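Local structure of complement factor H (Mus musculus, 2YBY) at residues 4-16 / 52-65. The protein probably restrains complement activation as a soluble regulator of innate immunity. The protein carries 1 engineered substitution. Sequence-based numbering, arbitrary orientation. Where two conformers were deposited one is given.
Sequences PCEFPQFKYGRLY and LRCTAQGWEPEVPC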
loop_
_atom_site.group_PDB
_atom_site.type_symbol
_atom_site.label_atom_id
_atom_site.label_comp_id
_atom_site.label_asym_id
_atom_site.label_seq_id
_atom_site.Cartn_x
_atom_site.Cartn_y
_atom_site.Cartn_z
ATOM N N PRO A 4 19.626 -14.882 10.221
ATOM C CA PRO A 4 20.001 -14.273 8.935
ATOM C C PRO A 4 19.373 -12.928 8.598
ATOM O O PRO A 4 19.780 -12.343 7.599
ATOM C CB PRO A 4 19.539 -15.316 7.931
ATOM C CG PRO A 4 18.326 -15.906 8.536
ATOM C CD PRO A 4 18.537 -15.867 10.047
ATOM N N CYS A 5 18.363 -12.471 9.365
ATOM C CA CYS A 5 17.654 -11.228 9.050
ATOM C C CYS A 5 18.180 -10.071 9.844
ATOM O O CYS A 5 17.957 -10.015 11.057
ATOM C CB CYS A 5 16.157 -11.395 9.256
ATOM S SG CYS A 5 15.393 -12.511 8.069
ATOM N N GLU A 6 18.839 -9.137 9.172
ATOM C CA GLU A 6 19.381 -7.964 9.835
ATOM C C GLU A 6 18.278 -6.922 10.093
ATOM O O GLU A 6 17.153 -7.057 9.592
ATOM C CB GLU A 6 20.553 -7.356 9.018
ATOM C CG GLU A 6 21.771 -8.272 8.890
ATOM C CD GLU A 6 22.620 -8.472 10.130
ATOM O OE1 GLU A 6 22.865 -7.490 10.866
ATOM O OE2 GLU A 6 23.116 -9.604 10.319
ATOM N N PHE A 7 18.618 -5.853 10.840
ATOM C CA PHE A 7 17.676 -4.781 11.166
ATOM C C PHE A 7 17.053 -4.251 9.857
ATOM O O PHE A 7 17.812 -3.866 8.950
ATOM C CB PHE A 7 18.386 -3.657 11.956
ATOM C CG PHE A 7 17.492 -2.476 12.260
ATOM C CD1 PHE A 7 16.288 -2.648 12.931
ATOM C CD2 PHE A 7 17.829 -1.200 11.822
ATOM C CE1 PHE A 7 15.436 -1.567 13.145
ATOM C CE2 PHE A 7 16.976 -0.132 12.039
ATOM C CZ PHE A 7 15.797 -0.324 12.697
ATOM N N PRO A 8 15.716 -4.349 9.681
ATOM C CA PRO A 8 15.117 -3.942 8.404
ATOM C C PRO A 8 14.916 -2.450 8.265
ATOM O O PRO A 8 14.214 -1.835 9.088
ATOM C CB PRO A 8 13.781 -4.682 8.399
ATOM C CG PRO A 8 13.404 -4.802 9.797
ATOM C CD PRO A 8 14.688 -4.870 10.604
ATOM N N GLN A 9 15.532 -1.863 7.223
ATOM C CA GLN A 9 15.374 -0.434 6.904
ATOM C C GLN A 9 14.892 -0.312 5.468
ATOM O O GLN A 9 15.525 -0.855 4.581
ATOM C CB GLN A 9 16.667 0.307 7.098
ATOM C CG GLN A 9 17.157 0.147 8.521
ATOM C CD GLN A 9 18.326 1.035 8.830
ATOM O OE1 GLN A 9 18.160 2.205 9.157
ATOM N NE2 GLN A 9 19.524 0.490 8.723
ATOM N N PHE A 10 13.729 0.329 5.243
ATOM C CA PHE A 10 13.109 0.381 3.918
ATOM C C PHE A 10 12.457 1.744 3.692
ATOM O O PHE A 10 12.359 2.506 4.644
ATOM C CB PHE A 10 12.062 -0.741 3.794
ATOM C CG PHE A 10 11.105 -0.885 4.957
ATOM C CD1 PHE A 10 11.448 -1.644 6.079
ATOM C CD2 PHE A 10 9.910 -0.198 4.979
ATOM C CE1 PHE A 10 10.552 -1.790 7.139
ATOM C CE2 PHE A 10 9.041 -0.301 6.066
ATOM C CZ PHE A 10 9.372 -1.090 7.144
ATOM N N LYS A 11 12.080 2.079 2.449
ATOM C CA LYS A 11 11.481 3.379 2.173
ATOM C C LYS A 11 10.035 3.461 2.568
ATOM O O LYS A 11 9.300 2.470 2.540
ATOM C CB LYS A 11 11.583 3.753 0.678
ATOM C CG LYS A 11 13.002 3.984 0.193
ATOM C CD LYS A 11 13.028 4.764 -1.129
ATOM C CE LYS A 11 13.135 6.255 -0.940
ATOM N NZ LYS A 11 13.218 6.952 -2.249
ATOM N N TYR A 12 9.615 4.668 2.887
ATOM C CA TYR A 12 8.262 5.043 3.161
ATOM C C TYR A 12 7.573 4.366 4.341
ATOM O O TYR A 12 6.347 4.312 4.396
ATOM C CB TYR A 12 7.417 4.889 1.902
ATOM C CG TYR A 12 8.060 5.465 0.663
ATOM C CD1 TYR A 12 8.440 6.801 0.608
ATOM C CD2 TYR A 12 8.273 4.680 -0.460
ATOM C CE1 TYR A 12 8.986 7.348 -0.553
ATOM C CE2 TYR A 12 8.827 5.212 -1.622
ATOM C CZ TYR A 12 9.217 6.539 -1.651
ATOM O OH TYR A 12 9.763 7.091 -2.793
ATOM N N GLY A 13 8.351 3.933 5.299
ATOM C CA GLY A 13 7.812 3.370 6.515
ATOM C C GLY A 13 8.891 2.820 7.418
ATOM O O GLY A 13 10.093 2.867 7.105
ATOM N N ARG A 14 8.412 2.249 8.529
ATOM C CA ARG A 14 9.324 1.706 9.540
ATOM C C ARG A 14 8.658 0.746 10.480
ATOM O O ARG A 14 7.467 0.807 10.695
ATOM C CB ARG A 14 9.914 2.854 10.393
ATOM C CG ARG A 14 8.787 3.707 10.964
ATOM C CD ARG A 14 9.070 5.178 10.984
ATOM N NE ARG A 14 8.817 5.844 9.699
ATOM C CZ ARG A 14 9.724 6.120 8.754
ATOM N NH1 ARG A 14 10.997 5.760 8.908
ATOM N NH2 ARG A 14 9.360 6.748 7.643
ATOM N N LEU A 15 9.449 -0.098 11.111
ATOM C CA LEU A 15 8.951 -0.915 12.203
ATOM C C LEU A 15 8.452 -0.018 13.335
ATOM O O LEU A 15 9.015 1.067 13.610
ATOM C CB LEU A 15 10.094 -1.755 12.822
ATOM C CG LEU A 15 10.759 -2.834 11.984
ATOM C CD1 LEU A 15 11.507 -3.835 12.864
ATOM C CD2 LEU A 15 9.810 -3.531 11.113
ATOM N N TYR A 16 7.442 -0.512 14.059
ATOM C CA TYR A 16 7.058 0.089 15.316
ATOM C C TYR A 16 8.173 -0.297 16.310
ATOM O O TYR A 16 8.851 -1.312 16.137
ATOM C CB TYR A 16 5.745 -0.471 15.850
ATOM C CG TYR A 16 4.500 0.044 15.160
ATOM C CD1 TYR A 16 3.833 1.170 15.631
ATOM C CD2 TYR A 16 3.935 -0.645 14.095
ATOM C CE1 TYR A 16 2.681 1.639 15.004
ATOM C CE2 TYR A 16 2.754 -0.217 13.500
ATOM C CZ TYR A 16 2.105 0.900 13.985
ATOM O OH TYR A 16 0.940 1.308 13.361
ATOM N N LEU A 52 6.265 -7.494 8.941
ATOM C CA LEU A 52 7.452 -7.719 8.115
ATOM C C LEU A 52 7.975 -9.052 8.627
ATOM O O LEU A 52 8.166 -9.197 9.837
ATOM C CB LEU A 52 8.486 -6.621 8.313
ATOM C CG LEU A 52 9.538 -6.580 7.189
ATOM C CD1 LEU A 52 8.971 -6.031 5.901
ATOM C CD2 LEU A 52 10.752 -5.814 7.611
ATOM N N ARG A 53 8.118 -10.028 7.744
ATOM C CA ARG A 53 8.456 -11.397 8.131
ATOM C C ARG A 53 9.831 -11.800 7.729
ATOM O O ARG A 53 10.220 -11.594 6.585
ATOM C CB ARG A 53 7.463 -12.372 7.515
ATOM C CG ARG A 53 6.054 -12.201 8.093
ATOM C CD ARG A 53 5.022 -12.999 7.326
ATOM N NE ARG A 53 3.676 -12.605 7.766
ATOM C CZ ARG A 53 3.042 -13.086 8.828
ATOM N NH1 ARG A 53 3.602 -14.034 9.581
ATOM N NH2 ARG A 53 1.837 -12.636 9.146
ATOM N N CYS A 54 10.574 -12.397 8.664
ATOM C CA CYS A 54 11.908 -12.899 8.335
ATOM C C CYS A 54 11.744 -14.297 7.698
ATOM O O CYS A 54 11.295 -15.219 8.373
ATOM C CB CYS A 54 12.783 -12.967 9.569
ATOM S SG CYS A 54 14.358 -13.807 9.258
ATOM N N THR A 55 12.034 -14.434 6.401
ATOM C CA THR A 55 11.858 -15.703 5.689
ATOM C C THR A 55 13.212 -16.232 5.218
ATOM O O THR A 55 14.220 -15.535 5.307
ATOM C CB THR A 55 10.912 -15.536 4.482
ATOM O OG1 THR A 55 11.623 -15.026 3.365
ATOM C CG2 THR A 55 9.679 -14.727 4.793
ATOM N N ALA A 56 13.199 -17.408 4.575
ATOM C CA ALA A 56 14.422 -17.987 3.984
ATOM C C ALA A 56 14.933 -17.157 2.788
ATOM O O ALA A 56 16.073 -17.339 2.357
ATOM C CB ALA A 56 14.152 -19.415 3.554
ATOM N N GLN A 57 14.096 -16.219 2.262
ATOM C CA GLN A 57 14.478 -15.304 1.190
ATOM C C GLN A 57 14.754 -13.883 1.754
ATOM O O GLN A 57 14.949 -12.939 0.989
ATOM C CB GLN A 57 13.371 -15.297 0.115
ATOM C CG GLN A 57 13.450 -16.525 -0.816
ATOM C CD GLN A 57 12.136 -16.934 -1.442
ATOM O OE1 GLN A 57 11.168 -16.165 -1.509
ATOM N NE2 GLN A 57 12.082 -18.164 -1.949
ATOM N N GLY A 58 14.875 -13.775 3.076
ATOM C CA GLY A 58 15.090 -12.506 3.755
ATOM C C GLY A 58 13.757 -11.882 4.111
ATOM O O GLY A 58 12.738 -12.566 4.151
ATOM N N TRP A 59 13.756 -10.587 4.388
ATOM C CA TRP A 59 12.518 -9.898 4.754
ATOM C C TRP A 59 11.528 -9.884 3.636
ATOM O O TRP A 59 11.908 -9.693 2.461
ATOM C CB TRP A 59 12.829 -8.453 5.133
ATOM C CG TRP A 59 13.618 -8.337 6.388
ATOM C CD1 TRP A 59 14.901 -7.899 6.519
ATOM C CD2 TRP A 59 13.149 -8.613 7.719
ATOM N NE1 TRP A 59 15.273 -7.915 7.839
ATOM C CE2 TRP A 59 14.210 -8.342 8.598
ATOM C CE3 TRP A 59 11.933 -9.089 8.250
ATOM C CZ2 TRP A 59 14.120 -8.567 9.962
ATOM C CZ3 TRP A 59 11.837 -9.280 9.617
ATOM C CH2 TRP A 59 12.901 -8.975 10.460
ATOM N N GLU A 60 10.254 -10.096 3.994
ATOM C CA GLU A 60 9.138 -10.010 3.074
ATOM C C GLU A 60 8.036 -9.166 3.739
ATOM O O GLU A 60 7.757 -9.356 4.925
ATOM C CB GLU A 60 8.589 -11.392 2.680
ATOM C CG GLU A 60 9.609 -12.228 1.920
ATOM C CD GLU A 60 9.045 -13.435 1.201
ATOM O OE1 GLU A 60 8.013 -13.978 1.657
ATOM O OE2 GLU A 60 9.628 -13.825 0.164
ATOM N N PRO A 61 7.378 -8.261 2.989
ATOM C CA PRO A 61 7.592 -7.935 1.553
ATOM C C PRO A 61 8.921 -7.295 1.205
ATOM O O PRO A 61 9.557 -6.685 2.056
ATOM C CB PRO A 61 6.399 -7.035 1.214
ATOM C CG PRO A 61 5.417 -7.163 2.364
ATOM C CD PRO A 61 6.259 -7.494 3.559
ATOM N N GLU A 62 9.356 -7.457 -0.050
ATOM C CA GLU A 62 10.596 -6.839 -0.519
ATOM C C GLU A 62 10.476 -5.339 -0.444
ATOM O O GLU A 62 11.480 -4.647 -0.196
ATOM C CB GLU A 62 10.892 -7.195 -1.980
ATOM C CG GLU A 62 11.154 -8.651 -2.242
ATOM C CD GLU A 62 11.539 -8.883 -3.695
ATOM O OE1 GLU A 62 11.017 -8.179 -4.595
ATOM O OE2 GLU A 62 12.365 -9.788 -3.925
ATOM N N VAL A 63 9.284 -4.818 -0.778
ATOM C CA VAL A 63 8.963 -3.392 -0.759
ATOM C C VAL A 63 7.763 -3.286 0.227
ATOM O O VAL A 63 6.605 -3.431 -0.130
ATOM C CB VAL A 63 8.669 -2.834 -2.179
ATOM C CG1 VAL A 63 8.374 -1.337 -2.133
ATOM C CG2 VAL A 63 9.834 -3.125 -3.129
ATOM N N PRO A 64 8.045 -3.035 1.507
ATOM C CA PRO A 64 6.972 -3.135 2.501
ATOM C C PRO A 64 5.886 -2.081 2.402
ATOM O O PRO A 64 4.769 -2.316 2.871
ATOM C CB PRO A 64 7.743 -3.026 3.816
ATOM C CG PRO A 64 9.097 -3.561 3.497
ATOM C CD PRO A 64 9.363 -2.975 2.162
ATOM N N CYS A 65 6.270 -0.893 1.924
ATOM C CA CYS A 65 5.369 0.234 1.809
ATOM C C CYS A 65 5.316 0.664 0.358
ATOM O O CYS A 65 6.358 0.943 -0.262
ATOM C CB CYS A 65 5.825 1.366 2.700
ATOM S SG CYS A 65 5.692 0.988 4.461
HETATM O O HOH W 1 8.833 0.381 0.973
#
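The tryptophan and first disulfide characteristic of a sushi domain are where Cys-5, Glu-6 and Pro-8 meet Cys-54 and Trp-59. SG of Cys-5 and SG of Cys-54 form a disulfide at 2.0 Å, with a torsion of 85° about the S-S bond, close to the relaxed right angle. The Trp-59 indole is sandwiched between Pro-8 on one face and the Cys-5 half of the disulfide on the other: CB of Pro-8 lies 3.7 Å from the centroid of its five-membered ring and 15° off the normal, a CH-pi contact, while Cys-5 covers the opposite face with its CB and SG. The indole's rotation is fixed at its edge, where NE1 of Trp-59 donates to O of Glu-6 over 2.7 Å; the acceptor lies almost in the ring plane, and the N-H...O angle of 147° shows a moderately bent bond. CD2 of Leu-52 reaches CB of Pro-8 at 3.3 Å, tighter than usual carbon contact, on the proline side of the indole.

Farther along, Phe-10 receives CG of Pro-64 over one face, 3.8 Å from the ring centroid, while SG of Cys-65 comes to the ring edge. Tyr-35 packs edge-to-face with the same phenylalanine. Near Cys-65, a water bridges the backbones, donating to O of Lys-11 and accepting from N of Cys-65 at 3.0 Å. CA of Gly-13 packs 3.8 Å from SG of Cys-65. Cys-65 is itself bonded to Cys-37, giving the domain a cystine at each end of this contact. Two disulfides, Cys-5 to Cys-54 and Cys-37 to Cys-65, in first-to-third and second-to-fourth order, with a tryptophan packed against the first of them, are the signature of the sushi (complement control protein) fold.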